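PDB 1Y9Z: alkaline serine protease from Pseudoalteromonas sp., which probably hydrolyses peptide bonds in proteins as a cold-adapted, subtilisin-like serine endopeptidase of the subtilase family. Local coordinates for residues 3-6 with 7-10; 334-337 with 338-342; 135-138 with 139-143; 163-167 with 168-172; 379-382 with 383-387. All coordinates share one frame; numbering follows the deposited sequence.

How the interactions relate
Along the chain the contacts come in series: interaction 1, then 3, 4, 2 and 5. Interactions 3 and 4 are neighbours, with centres about 12 Å apart. They touch where the hydroxyl of Tyr-171 meets Glu-139 and Thr-136. Interaction 3 opens helix 137-148, and interaction 4 lies in the loop between strands 152-156 and 174-180 of the subtilisin-like sheet. Interaction 5 lies in the last turns of helix 368-385, which packs on strand 152-156. Interaction 2 is about 45 Å from interaction 3 and about 16 Å from interaction 1, between centres. Interactions 3, 4 and 5 thus belong to the subtilisin-like domain, and interaction 2 lies in the inserted beta domain.

Interaction 1 of 5, residues 3-6 with 7-10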
loop_
_atom_site.group_PDB
_atom_site.type_symbol
_atom_site.label_atom_id
_atom_site.label_comp_id
_atom_site.label_asym_id
_atom_site.label_seq_id
_atom_site.Cartn_x
_atom_site.Cartn_y
_atom_site.Cartn_z
ATOM N N THR A 3 -4.710 11.980 8.495
ATOM C CA THR A 3 -4.777 11.967 7.042
ATOM C C THR A 3 -5.484 10.731 6.501
ATOM O O THR A 3 -5.388 9.644 7.073
ATOM C CB THR A 3 -3.354 12.026 6.429
ATOM O OG1 THR A 3 -2.744 13.279 6.760
ATOM C CG2 THR A 3 -3.408 11.887 4.913
ATOM N N THR A 4 -6.216 10.917 5.408
ATOM C CA THR A 4 -6.910 9.821 4.751
ATOM C C THR A 4 -6.112 9.510 3.487
ATOM O O THR A 4 -6.183 10.252 2.503
ATOM C CB THR A 4 -8.352 10.210 4.351
ATOM O OG1 THR A 4 -9.117 10.496 5.529
ATOM C CG2 THR A 4 -9.020 9.073 3.594
ATOM N N PRO A 5 -5.326 8.420 3.500
ATOM C CA PRO A 5 -4.532 8.062 2.317
ATOM C C PRO A 5 -5.423 7.905 1.089
ATOM O O PRO A 5 -6.569 7.468 1.204
ATOM C CB PRO A 5 -3.851 6.758 2.736
ATOM C CG PRO A 5 -4.802 6.179 3.743
ATOM C CD PRO A 5 -5.205 7.392 4.546
ATOM N N TRP A 6 -4.892 8.259 -0.079
ATOM C CA TRP A 6 -5.665 8.192 -1.317
ATOM C C TRP A 6 -6.371 6.863 -1.548
ATOM O O TRP A 6 -7.500 6.839 -2.031
ATOM C CB TRP A 6 -4.788 8.524 -2.535
ATOM C CG TRP A 6 -3.781 7.469 -2.914
ATOM C CD1 TRP A 6 -2.489 7.367 -2.480
ATOM C CD2 TRP A 6 -3.987 6.378 -3.822
ATOM N NE1 TRP A 6 -1.876 6.282 -3.065
ATOM C CE2 TRP A 6 -2.773 5.658 -3.892
ATOM C CE3 TRP A 6 -5.079 5.940 -4.583
ATOM C CZ2 TRP A 6 -2.620 4.520 -4.696
ATOM C CZ3 TRP A 6 -4.927 4.806 -5.385
ATOM C CH2 TRP A 6 -3.704 4.112 -5.432
ATOM N N GLY A 7 -5.717 5.762 -1.197
ATOM C CA GLY A 7 -6.321 4.457 -1.395
ATOM C C GLY A 7 -7.651 4.298 -0.684
ATOM O O GLY A 7 -8.579 3.679 -1.209
ATOM N N GLN A 8 -7.749 4.855 0.520
ATOM C CA GLN A 8 -8.979 4.763 1.298
ATOM C C GLN A 8 -10.141 5.449 0.594
ATOM O O GLN A 8 -11.272 4.968 0.627
ATOM C CB GLN A 8 -8.787 5.400 2.677
ATOM C CG GLN A 8 -7.778 4.696 3.573
ATOM C CD GLN A 8 -8.122 3.243 3.821
ATOM O OE1 GLN A 8 -9.291 2.889 3.983
ATOM N NE2 GLN A 8 -7.100 2.392 3.871
ATOM N N THR A 9 -9.854 6.581 -0.039
ATOM C CA THR A 9 -10.879 7.332 -0.746
ATOM C C THR A 9 -11.265 6.676 -2.069
ATOM O O THR A 9 -12.444 6.640 -2.427
ATOM C CB THR A 9 -10.414 8.776 -1.023
ATOM O OG1 THR A 9 -10.069 9.410 0.215
ATOM C CG2 THR A 9 -11.522 9.574 -1.698
ATOM N N PHE A 10 -10.278 6.146 -2.787
ATOM C CA PHE A 10 -10.530 5.513 -4.081
ATOM C C PHE A 10 -11.422 4.276 -4.062
ATOM O O PHE A 10 -12.233 4.084 -4.970
ATOM C CB PHE A 10 -9.211 5.160 -4.776
ATOM C CG PHE A 10 -8.560 6.318 -5.484
ATOM C CD1 PHE A 10 -7.867 6.111 -6.674
ATOM C CD2 PHE A 10 -8.618 7.606 -4.961
ATOM C CE1 PHE A 10 -7.243 7.164 -7.331
ATOM C CE2 PHE A 10 -7.994 8.669 -5.611
ATOM C CZ PHE A 10 -7.305 8.448 -6.798
HETATM O O HOH W 1 -7.886 10.874 0.415
#
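Trp-6 and Phe-10 form an edge-to-face aromatic pair on the first turn of helix 6-10, close to the N-terminus of the chain. The contact is local, four residues apart along the helix. The edge of the indole points at the face of the phenyl ring. Trp-6 CE3 sits over the centre of that face, and Trp-6 CZ3 lies 3.5 Å from Phe-10 CD1. The two planes are turned 76° against each other. Trp-6 CG stands between its backbone N and carbonyl carbon (chi1 72°), which brings the ring back over the start of the helix. Gly-7 CA therefore lies over the face of its six-membered ring, a CH-pi contact. The indole NE1 bonds to the carbonyl of Ala-204.

The backbone follows the same turn. Phe-10 N gives a fairly straight bond of 3.0 Å to Trp-6 O, while Thr-9 N makes a weak one to the same oxygen. Pro-5 is the N-cap residue, and its O accepts from Gln-8 N at 2.9 Å. The donor stands above the carbonyl plane. The ring of Pro-5 lies alongside the Gln-8 side chain, pointing the same way, with Pro-5 CG 3.3 Å from Gln-8 CG. A water joins Thr-4 O, at 2.8 Å, to Thr-9 OG1, and the methyl CG2 of Thr-4 packs across that hydroxyl.

Trp-6 O thus accepts one good and one weak amide bond. The indole N-H and the Gln-8 amide, through NE2, find partners at Ala-204 O and Thr-72 O, so these polar ends tie the short helix to other parts of the chain.

Interaction 2 of 5, residues 334-337 with 338-342; sequences VSVD and RATGL
Asp-337 caps the helix that starts at Arg-338, and Thr-340 is the residue it grips. A chi1 of 66° folds the Asp-337 carboxylate over the helix start. OD2 then takes two bonds. Thr-340 N reaches Asp-337 OD2 at 2.8 Å, nearly in line with the C-O bond. Thr-340 OG1 also donates to Asp-337 OD2 at 2.8 Å, but from above the carboxylate plane. The threonine hydroxyl lies beside its own backbone N (chi1 -61°), so both donors face the same oxygen. A water donates to Asp-337 OD1 at 2.6 Å and, over a longer 3.3 Å, to Thr-340 OG1.

The other branch of Thr-340 is apolar. Its CG2 lies 3.9 Å from Val-336 CB, at the end of strand 333-336, and the two side chains meet at about a right angle. Arg-338 extends away to a salt bridge with Glu-280. Gly-341 N closes the turn on Asp-337 O at 3.0 Å.

The strand passes into the helix at this cap, in the inserted beta domain. The negative carboxylate at the helix N-terminus is probably stabilised by the helix dipole and by its two protein donors.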
loop_
_atom_site.group_PDB
_atom_site.type_symbol
_atom_site.label_atom_id
_atom_site.label_comp_id
_atom_site.label_asym_id
_atom_site.label_seq_id
_atom_site.Cartn_x
_atom_site.Cartn_y
_atom_site.Cartn_z
ATOM N N VAL A 334 12.058 14.690 -2.397
ATOM C CA VAL A 334 10.770 14.019 -2.278
ATOM C C VAL A 334 10.074 13.832 -3.622
ATOM O O VAL A 334 10.491 14.394 -4.637
ATOM C CB VAL A 334 9.823 14.817 -1.352
ATOM C CG1 VAL A 334 10.470 15.011 0.012
ATOM C CG2 VAL A 334 9.490 16.167 -1.980
ATOM N N SER A 335 9.002 13.044 -3.609
ATOM C CA SER A 335 8.218 12.761 -4.806
ATOM C C SER A 335 6.744 13.089 -4.572
ATOM O O SER A 335 6.182 12.737 -3.538
ATOM C CB SER A 335 8.362 11.281 -5.179
ATOM O OG SER A 335 7.450 10.910 -6.200
ATOM N N VAL A 336 6.125 13.771 -5.533
ATOM C CA VAL A 336 4.711 14.130 -5.449
ATOM C C VAL A 336 4.047 13.813 -6.789
ATOM O O VAL A 336 4.734 13.677 -7.804
ATOM C CB VAL A 336 4.512 15.639 -5.134
ATOM C CG1 VAL A 336 5.130 15.983 -3.783
ATOM C CG2 VAL A 336 5.127 16.491 -6.232
ATOM N N ASP A 337 2.721 13.697 -6.800
ATOM C CA ASP A 337 2.026 13.384 -8.045
ATOM C C ASP A 337 1.996 14.594 -8.974
ATOM O O ASP A 337 2.383 15.697 -8.580
ATOM C CB ASP A 337 0.613 12.839 -7.764
ATOM C CG ASP A 337 -0.317 13.861 -7.141
ATOM O OD1 ASP A 337 -1.358 13.438 -6.592
ATOM O OD2 ASP A 337 -0.033 15.073 -7.211
ATOM N N ARG A 338 1.551 14.391 -10.210
ATOM C CA ARG A 338 1.535 15.479 -11.182
ATOM C C ARG A 338 0.663 16.668 -10.805
ATOM O O ARG A 338 1.077 17.816 -10.969
ATOM C CB ARG A 338 1.120 14.956 -12.559
ATOM C CG ARG A 338 1.297 15.987 -13.663
ATOM C CD ARG A 338 1.103 15.379 -15.040
ATOM N NE ARG A 338 1.392 16.340 -16.102
ATOM C CZ ARG A 338 2.599 16.835 -16.362
ATOM N NH1 ARG A 338 3.646 16.462 -15.638
ATOM N NH2 ARG A 338 2.760 17.707 -17.350
ATOM N N ALA A 339 -0.538 16.403 -10.305
ATOM C CA ALA A 339 -1.445 17.478 -9.920
ATOM C C ALA A 339 -0.780 18.394 -8.899
ATOM O O ALA A 339 -0.856 19.619 -9.001
ATOM C CB ALA A 339 -2.730 16.900 -9.345
ATOM N N THR A 340 -0.126 17.789 -7.914
ATOM C CA THR A 340 0.554 18.548 -6.875
ATOM C C THR A 340 1.729 19.331 -7.457
ATOM O O THR A 340 1.957 20.482 -7.089
ATOM C CB THR A 340 1.052 17.612 -5.758
ATOM O OG1 THR A 340 -0.074 16.956 -5.160
ATOM C CG2 THR A 340 1.796 18.398 -4.689
ATOM N N GLY A 341 2.466 18.709 -8.372
ATOM C CA GLY A 341 3.598 19.377 -8.988
ATOM C C GLY A 341 3.169 20.591 -9.792
ATOM O O GLY A 341 3.860 21.612 -9.805
ATOM N N LEU A 342 2.027 20.488 -10.464
ATOM C CA LEU A 342 1.526 21.600 -11.263
ATOM C C LEU A 342 1.014 22.716 -10.361
ATOM O O LEU A 342 1.121 23.896 -10.697
ATOM C CB LEU A 342 0.409 21.127 -12.199
ATOM C CG LEU A 342 0.811 20.107 -13.268
ATOM C CD1 LEU A 342 -0.396 19.785 -14.136
ATOM C CD2 LEU A 342 1.944 20.658 -14.120
HETATM O O HOH W 2 -2.502 14.785 -4.654
#

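Interaction 3 of 5, residues 135-138 with 139-143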
loop_
_atom_site.group_PDB
_atom_site.type_symbol
_atom_site.label_atom_id
_atom_site.label_comp_id
_atom_site.label_asym_id
_atom_site.label_seq_id
_atom_site.Cartn_x
_atom_site.Cartn_y
_atom_site.Cartn_z
ATOM N N SER A 135 3.094 -24.779 -5.639
ATOM C CA SER A 135 1.686 -25.127 -5.476
ATOM C C SER A 135 1.560 -26.629 -5.227
ATOM O O SER A 135 2.366 -27.413 -5.731
ATOM C CB SER A 135 0.891 -24.729 -6.729
ATOM O OG SER A 135 1.549 -25.137 -7.921
ATOM N N THR A 136 0.569 -27.028 -4.435
ATOM C CA THR A 136 0.359 -28.448 -4.144
ATOM C C THR A 136 -1.123 -28.798 -4.129
ATOM O O THR A 136 -1.976 -27.931 -3.936
ATOM C CB THR A 136 0.950 -28.864 -2.776
ATOM O OG1 THR A 136 0.087 -28.413 -1.724
ATOM C CG2 THR A 136 2.335 -28.269 -2.582
ATOM N N THR A 137 -1.425 -30.076 -4.335
ATOM C CA THR A 137 -2.809 -30.527 -4.342
ATOM C C THR A 137 -3.415 -30.468 -2.942
ATOM O O THR A 137 -4.566 -30.068 -2.774
ATOM C CB THR A 137 -2.919 -31.969 -4.870
ATOM O OG1 THR A 137 -2.267 -32.057 -6.144
ATOM C CG2 THR A 137 -4.377 -32.365 -5.027
ATOM N N THR A 138 -2.639 -30.863 -1.938
ATOM C CA THR A 138 -3.135 -30.848 -0.567
ATOM C C THR A 138 -3.534 -29.432 -0.161
ATOM O O THR A 138 -4.566 -29.226 0.476
ATOM C CB THR A 138 -2.075 -31.372 0.418
ATOM O OG1 THR A 138 -1.706 -32.709 0.056
ATOM C CG2 THR A 138 -2.626 -31.382 1.833
ATOM N N GLU A 139 -2.716 -28.455 -0.537
ATOM C CA GLU A 139 -3.007 -27.070 -0.204
ATOM C C GLU A 139 -4.205 -26.566 -1.007
ATOM O O GLU A 139 -5.095 -25.911 -0.460
ATOM C CB GLU A 139 -1.772 -26.207 -0.463
ATOM C CG GLU A 139 -1.906 -24.761 -0.034
ATOM C CD GLU A 139 -0.578 -24.041 -0.079
ATOM O OE1 GLU A 139 -0.007 -23.763 0.998
ATOM O OE2 GLU A 139 -0.093 -23.764 -1.195
ATOM N N ARG A 140 -4.235 -26.869 -2.302
ATOM C CA ARG A 140 -5.350 -26.446 -3.147
ATOM C C ARG A 140 -6.663 -26.965 -2.559
ATOM O O ARG A 140 -7.645 -26.230 -2.457
ATOM C CB ARG A 140 -5.185 -26.988 -4.575
ATOM C CG ARG A 140 -6.235 -26.470 -5.558
ATOM C CD ARG A 140 -6.202 -27.213 -6.891
ATOM N NE ARG A 140 -4.946 -27.037 -7.622
ATOM C CZ ARG A 140 -4.557 -25.902 -8.199
ATOM N NH1 ARG A 140 -5.322 -24.822 -8.137
ATOM N NH2 ARG A 140 -3.400 -25.848 -8.844
ATOM N N ASN A 141 -6.668 -28.234 -2.163
ATOM C CA ASN A 141 -7.855 -28.863 -1.592
ATOM C C ASN A 141 -8.255 -28.266 -0.243
ATOM O O ASN A 141 -9.438 -28.012 0.002
ATOM C CB ASN A 141 -7.622 -30.371 -1.433
ATOM C CG ASN A 141 -7.639 -31.113 -2.758
ATOM O OD1 ASN A 141 -7.249 -32.279 -2.832
ATOM N ND2 ASN A 141 -8.101 -30.446 -3.809
ATOM N N ALA A 142 -7.276 -28.045 0.626
ATOM C CA ALA A 142 -7.551 -27.486 1.947
ATOM C C ALA A 142 -8.187 -26.105 1.850
ATOM O O ALA A 142 -9.149 -25.808 2.560
ATOM C CB ALA A 142 -6.271 -27.414 2.764
ATOM N N LEU A 143 -7.654 -25.262 0.972
ATOM C CA LEU A 143 -8.197 -23.919 0.814
ATOM C C LEU A 143 -9.565 -23.934 0.143
ATOM O O LEU A 143 -10.438 -23.139 0.489
ATOM C CB LEU A 143 -7.220 -23.028 0.034
ATOM C CG LEU A 143 -6.153 -22.344 0.907
ATOM C CD1 LEU A 143 -5.355 -23.379 1.692
ATOM C CD2 LEU A 143 -5.229 -21.508 0.031
#
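The backbone passes from an extended form at Ser-135 and Thr-136 into the first turn of helix 137-148, where Arg-140 N, Asn-141 N and Ala-142 N bond to the carbonyls four residues earlier. The motif is a helix N-cap, and the helix is the crossover of a beta-alpha-beta unit between strands 125-128 and 152-156.

Thr-136 is the cap. Its OG1 accepts from Glu-139 N at 3.0 Å, with an N-H...O angle of 156°. A chi1 of 77° turns the hydroxyl toward the open end of the helix. The methyl CG2 takes the place beside the backbone N. The side chains of Thr-136 and Glu-139 cross at about a right angle, and Thr-136 OG1 also packs 3.1 Å from Glu-139 CB. The extended Glu-139 side chain brings OE2 to Tyr-171 OH, which also bonds the backbone N of the cap residue Thr-136. The Glu-139 side chain packs on Leu-110 and Val-111 of helix 110-119 as well.

On another flank of the turn, Thr-137 and Asn-141 lie side by side and point the same way. Arg-140 CB rests 3.4 Å from Thr-136 O, and its side chain continues toward the ring of Tyr-171. Ala-142 CB lies 3.4 Å from Thr-138 O, beside the bond from its own N to that oxygen. The contact lies at the protein surface. The methyl of Thr-137 meets the amide of Asn-141 through Thr-137 CG2 and Asn-141 OD1, 3.6 Å apart.

Interaction 4 of 5, residues 163-167 with 168-172; sequences SSYSY and PASYD. With NA (sodium ion), chain E; SO4 (sulfate ion), chain G.
Tyr-167 meets Ser-170 with a ring face and Tyr-171 with a ring edge, at a type I beta turn, Pro-168 to Tyr-171, which follows a cis peptide bond before Pro-168. The loop joins strands 152-156 and 174-180 of the subtilisin-like fold. Tyr-167 CD1 stands over the centre of the Tyr-171 ring, 3.7 Å from Tyr-171 CE2, and the planes meet at 55°. Ser-170 CB sits over a face of the Tyr-167 ring, offset toward the rim, as a CH-pi contact. The hydroxyl of Tyr-171 bonds Glu-139.

Ser-170 OG lies beside its backbone N (chi1 -59°), which lets both groups reach Ser-166 O. Ser-170 N meets this oxygen at 2.8 Å in the carbonyl plane, while Ser-170 OG donates to Ser-166 O at 2.7 Å from above it. The same OG lies at the edge of the Tyr-165 ring, whose own hydroxyl bonds Asp-194. Ser-163 binds a sulfate ion, probably from the crystallisation liquor.

The turn also presents backbone oxygens to a sodium ion, with Val-174 and Gln-195 as further ligands. Ala-169 O binds the sodium at 2.4 Å and Tyr-171 O at 2.3 Å.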
loop_
_atom_site.group_PDB
_atom_site.type_symbol
_atom_site.label_atom_id
_atom_site.label_comp_id
_atom_site.label_asym_id
_atom_site.label_seq_id
_atom_site.Cartn_x
_atom_site.Cartn_y
_atom_site.Cartn_z
ATOM N N SER A 163 4.660 -12.757 -15.367
ATOM C CA SER A 163 3.388 -13.471 -15.406
ATOM C C SER A 163 3.343 -14.695 -14.504
ATOM O O SER A 163 2.432 -15.515 -14.613
ATOM C CB SER A 163 3.077 -13.917 -16.836
ATOM O OG SER A 163 3.876 -15.030 -17.199
ATOM N N SER A 164 4.315 -14.826 -13.609
ATOM C CA SER A 164 4.335 -15.992 -12.739
ATOM C C SER A 164 3.168 -16.034 -11.767
ATOM O O SER A 164 2.630 -14.999 -11.358
ATOM C CB SER A 164 5.655 -16.071 -11.967
ATOM O OG SER A 164 5.802 -14.988 -11.075
ATOM N N TYR A 165 2.767 -17.250 -11.419
ATOM C CA TYR A 165 1.683 -17.459 -10.472
ATOM C C TYR A 165 2.240 -17.489 -9.059
ATOM O O TYR A 165 3.178 -18.231 -8.770
ATOM C CB TYR A 165 0.990 -18.799 -10.714
ATOM C CG TYR A 165 0.181 -18.890 -11.980
ATOM C CD1 TYR A 165 -0.963 -18.114 -12.158
ATOM C CD2 TYR A 165 0.539 -19.779 -12.991
ATOM C CE1 TYR A 165 -1.730 -18.228 -13.312
ATOM C CE2 TYR A 165 -0.221 -19.897 -14.146
ATOM C CZ TYR A 165 -1.351 -19.122 -14.298
ATOM O OH TYR A 165 -2.108 -19.250 -15.437
ATOM N N SER A 166 1.667 -16.669 -8.189
ATOM C CA SER A 166 2.056 -16.653 -6.787
ATOM C C SER A 166 0.915 -17.360 -6.059
ATOM O O SER A 166 -0.253 -17.174 -6.398
ATOM C CB SER A 166 2.187 -15.218 -6.275
ATOM O OG SER A 166 2.535 -15.202 -4.903
ATOM N N TYR A 167 1.254 -18.186 -5.077
ATOM C CA TYR A 167 0.249 -18.914 -4.315
ATOM C C TYR A 167 0.331 -18.440 -2.868
ATOM O O TYR A 167 1.414 -18.128 -2.379
ATOM C CB TYR A 167 0.513 -20.417 -4.445
ATOM C CG TYR A 167 0.372 -20.897 -5.877
ATOM C CD1 TYR A 167 -0.861 -21.328 -6.373
ATOM C CD2 TYR A 167 1.456 -20.857 -6.758
ATOM C CE1 TYR A 167 -1.010 -21.704 -7.714
ATOM C CE2 TYR A 167 1.314 -21.231 -8.097
ATOM C CZ TYR A 167 0.080 -21.650 -8.564
ATOM O OH TYR A 167 -0.077 -22.005 -9.889
ATOM N N PRO A 168 -0.795 -18.460 -2.138
ATOM C CA PRO A 168 -2.146 -18.896 -2.508
ATOM C C PRO A 168 -3.002 -18.086 -3.482
ATOM O O PRO A 168 -4.053 -18.570 -3.904
ATOM C CB PRO A 168 -2.829 -19.027 -1.154
ATOM C CG PRO A 168 -2.263 -17.855 -0.415
ATOM C CD PRO A 168 -0.782 -17.938 -0.756
ATOM N N ALA A 169 -2.585 -16.877 -3.841
ATOM C CA ALA A 169 -3.390 -16.058 -4.745
ATOM C C ALA A 169 -3.861 -16.768 -6.008
ATOM O O ALA A 169 -4.998 -16.581 -6.442
ATOM C CB ALA A 169 -2.624 -14.804 -5.131
ATOM N N SER A 170 -2.996 -17.592 -6.590
ATOM C CA SER A 170 -3.329 -18.262 -7.841
ATOM C C SER A 170 -4.187 -19.526 -7.799
ATOM O O SER A 170 -4.385 -20.170 -8.831
ATOM C CB SER A 170 -2.040 -18.498 -8.626
ATOM O OG SER A 170 -1.412 -17.247 -8.882
ATOM N N TYR A 171 -4.695 -19.884 -6.623
ATOM C CA TYR A 171 -5.598 -21.032 -6.498
ATOM C C TYR A 171 -6.985 -20.464 -6.814
ATOM O O TYR A 171 -7.243 -19.287 -6.560
ATOM C CB TYR A 171 -5.604 -21.586 -5.070
ATOM C CG TYR A 171 -4.366 -22.357 -4.677
ATOM C CD1 TYR A 171 -3.669 -22.039 -3.514
ATOM C CD2 TYR A 171 -3.907 -23.428 -5.447
ATOM C CE1 TYR A 171 -2.552 -22.762 -3.121
ATOM C CE2 TYR A 171 -2.787 -24.162 -5.062
ATOM C CZ TYR A 171 -2.116 -23.823 -3.898
ATOM O OH TYR A 171 -1.013 -24.543 -3.505
ATOM N N ASP A 172 -7.880 -21.285 -7.349
ATOM C CA ASP A 172 -9.218 -20.806 -7.691
ATOM C C ASP A 172 -10.075 -20.395 -6.494
ATOM O O ASP A 172 -11.044 -19.651 -6.646
ATOM C CB ASP A 172 -9.970 -21.865 -8.502
ATOM C CG ASP A 172 -9.405 -22.036 -9.896
ATOM O OD1 ASP A 172 -9.227 -21.014 -10.591
ATOM O OD2 ASP A 172 -9.150 -23.191 -10.300
HETATM NA NA NA E . -7.102 -17.120 -7.381
HETATM S S SO4 G . 7.161 -14.275 -17.806
HETATM O O1 SO4 G . 7.405 -15.311 -18.828
HETATM O O2 SO4 G . 8.434 -13.605 -17.477
HETATM O O3 SO4 G . 6.204 -13.282 -18.327
HETATM O O4 SO4 G . 6.599 -14.893 -16.589
HETATM O O HOH W 3 -0.228 -15.185 -3.088
#

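Interaction 5 of 5, residues 379-382 with 383-387; sequences ATLV and WSYHP
Trp-383 and Val-382 have the most surface buried here, followed by Leu-381, in the last turns of helix 368-385. Trp-383 N bonds Ala-379 O at 2.9 Å, and Trp-383 CB packs 3.1 Å from the same oxygen. Its CG is anti to the backbone N (chi1 -156°), and the indole leads away from the preceding turn. There the ring packs on Ala-391 and Val-394 of helix 391-401, makes a cation-pi contact with Arg-24 and bonds Cys-389 O through NE1.

Val-382 packs on Ala-424 and Leu-428 of helix 421-430, on a different flank. Across the contact it works mainly through its backbone. Tyr-385 N reaches Val-382 O at 3.1 Å from above the carbonyl plane. This is a three-residue step, as is the bond from His-386 N to Trp-383 O.

Leu-381 gives its carbonyl to Ser-384. With chi1 at 73° the Ser-384 hydroxyl turns back along the helix, and OG donates to Leu-381 O at 2.6 Å. Ser-384 N adds a weak bond to that oxygen, besides its bond of 3.0 Å to Thr-380 O. The Tyr-385 ring brings its edge to the same place, with CD1 3.4 Å from Leu-381 O. Its hydroxyl bonds Ser-17 N, and its side chain touches Lys-425 of helix 421-430. Leu-381 CD1 approaches Tyr-385 CE1 more loosely, at 4.3 Å.

Leu-381 O thus takes a short hydroxyl bond and a weak amide bond from the same serine, so the buried hydroxyl is satisfied within its own stretch of chain.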
loop_
_atom_site.group_PDB
_atom_site.type_symbol
_atom_site.label_atom_id
_atom_site.label_comp_id
_atom_site.label_asym_id
_atom_site.label_seq_id
_atom_site.Cartn_x
_atom_site.Cartn_y
_atom_site.Cartn_z
ATOM N N ALA A 379 -13.969 -5.946 1.516
ATOM C CA ALA A 379 -14.792 -7.150 1.462
ATOM C C ALA A 379 -15.491 -7.351 2.802
ATOM O O ALA A 379 -16.683 -7.653 2.859
ATOM C CB ALA A 379 -13.928 -8.367 1.133
ATOM N N THR A 380 -14.739 -7.174 3.880
ATOM C CA THR A 380 -15.274 -7.335 5.225
ATOM C C THR A 380 -16.336 -6.271 5.506
ATOM O O THR A 380 -17.405 -6.572 6.044
ATOM C CB THR A 380 -14.143 -7.231 6.275
ATOM O OG1 THR A 380 -13.124 -8.196 5.972
ATOM C CG2 THR A 380 -14.678 -7.503 7.669
ATOM N N LEU A 381 -16.037 -5.030 5.134
ATOM C CA LEU A 381 -16.960 -3.916 5.337
ATOM C C LEU A 381 -18.282 -4.146 4.609
ATOM O O LEU A 381 -19.359 -4.013 5.192
ATOM C CB LEU A 381 -16.320 -2.614 4.850
ATOM C CG LEU A 381 -17.192 -1.353 4.846
ATOM C CD1 LEU A 381 -17.721 -1.061 6.249
ATOM C CD2 LEU A 381 -16.364 -0.184 4.332
ATOM N N VAL A 382 -18.196 -4.494 3.331
ATOM C CA VAL A 382 -19.384 -4.741 2.529
ATOM C C VAL A 382 -20.166 -5.932 3.071
ATOM O O VAL A 382 -21.391 -5.891 3.171
ATOM C CB VAL A 382 -19.002 -4.999 1.054
ATOM C CG1 VAL A 382 -20.220 -5.454 0.266
ATOM C CG2 VAL A 382 -18.425 -3.731 0.445
ATOM N N TRP A 383 -19.452 -6.991 3.434
ATOM C CA TRP A 383 -20.087 -8.193 3.955
ATOM C C TRP A 383 -20.845 -7.922 5.256
ATOM O O TRP A 383 -21.852 -8.571 5.535
ATOM C CB TRP A 383 -19.030 -9.273 4.195
ATOM C CG TRP A 383 -19.548 -10.684 4.192
ATOM C CD1 TRP A 383 -20.854 -11.091 4.147
ATOM C CD2 TRP A 383 -18.758 -11.876 4.232
ATOM N NE1 TRP A 383 -20.922 -12.466 4.153
ATOM C CE2 TRP A 383 -19.649 -12.972 4.206
ATOM C CE3 TRP A 383 -17.379 -12.124 4.287
ATOM C CZ2 TRP A 383 -19.207 -14.300 4.232
ATOM C CZ3 TRP A 383 -16.939 -13.445 4.314
ATOM C CH2 TRP A 383 -17.853 -14.516 4.288
ATOM N N SER A 384 -20.370 -6.965 6.050
ATOM C CA SER A 384 -21.026 -6.657 7.321
ATOM C C SER A 384 -22.456 -6.157 7.133
ATOM O O SER A 384 -23.273 -6.251 8.051
ATOM C CB SER A 384 -20.216 -5.632 8.125
ATOM O OG SER A 384 -20.311 -4.328 7.580
ATOM N N TYR A 385 -22.757 -5.621 5.952
ATOM C CA TYR A 385 -24.105 -5.132 5.666
ATOM C C TYR A 385 -25.025 -6.294 5.309
ATOM O O TYR A 385 -26.250 -6.184 5.411
ATOM C CB TYR A 385 -24.106 -4.143 4.497
ATOM C CG TYR A 385 -23.641 -2.737 4.817
ATOM C CD1 TYR A 385 -22.285 -2.408 4.825
ATOM C CD2 TYR A 385 -24.564 -1.719 5.065
ATOM C CE1 TYR A 385 -21.860 -1.099 5.060
ATOM C CE2 TYR A 385 -24.151 -0.409 5.304
ATOM C CZ TYR A 385 -22.801 -0.103 5.298
ATOM O OH TYR A 385 -22.396 1.198 5.509
ATOM N N HIS A 386 -24.432 -7.406 4.882
ATOM C CA HIS A 386 -25.197 -8.585 4.490
ATOM C C HIS A 386 -24.492 -9.871 4.902
ATOM O O HIS A 386 -24.064 -10.653 4.053
ATOM C CB HIS A 386 -25.406 -8.581 2.975
ATOM C CG HIS A 386 -26.218 -7.423 2.485
ATOM N ND1 HIS A 386 -27.576 -7.325 2.697
ATOM C CD2 HIS A 386 -25.859 -6.301 1.817
ATOM C CE1 HIS A 386 -28.020 -6.194 2.180
ATOM N NE2 HIS A 386 -26.998 -5.554 1.640
ATOM N N PRO A 387 -24.379 -10.113 6.216
ATOM C CA PRO A 387 -23.720 -11.311 6.739
ATOM C C PRO A 387 -24.409 -12.622 6.377
ATOM O O PRO A 387 -23.848 -13.700 6.583
ATOM C CB PRO A 387 -23.700 -11.057 8.243
ATOM C CG PRO A 387 -24.954 -10.269 8.457
ATOM C CD PRO A 387 -24.905 -9.285 7.315
#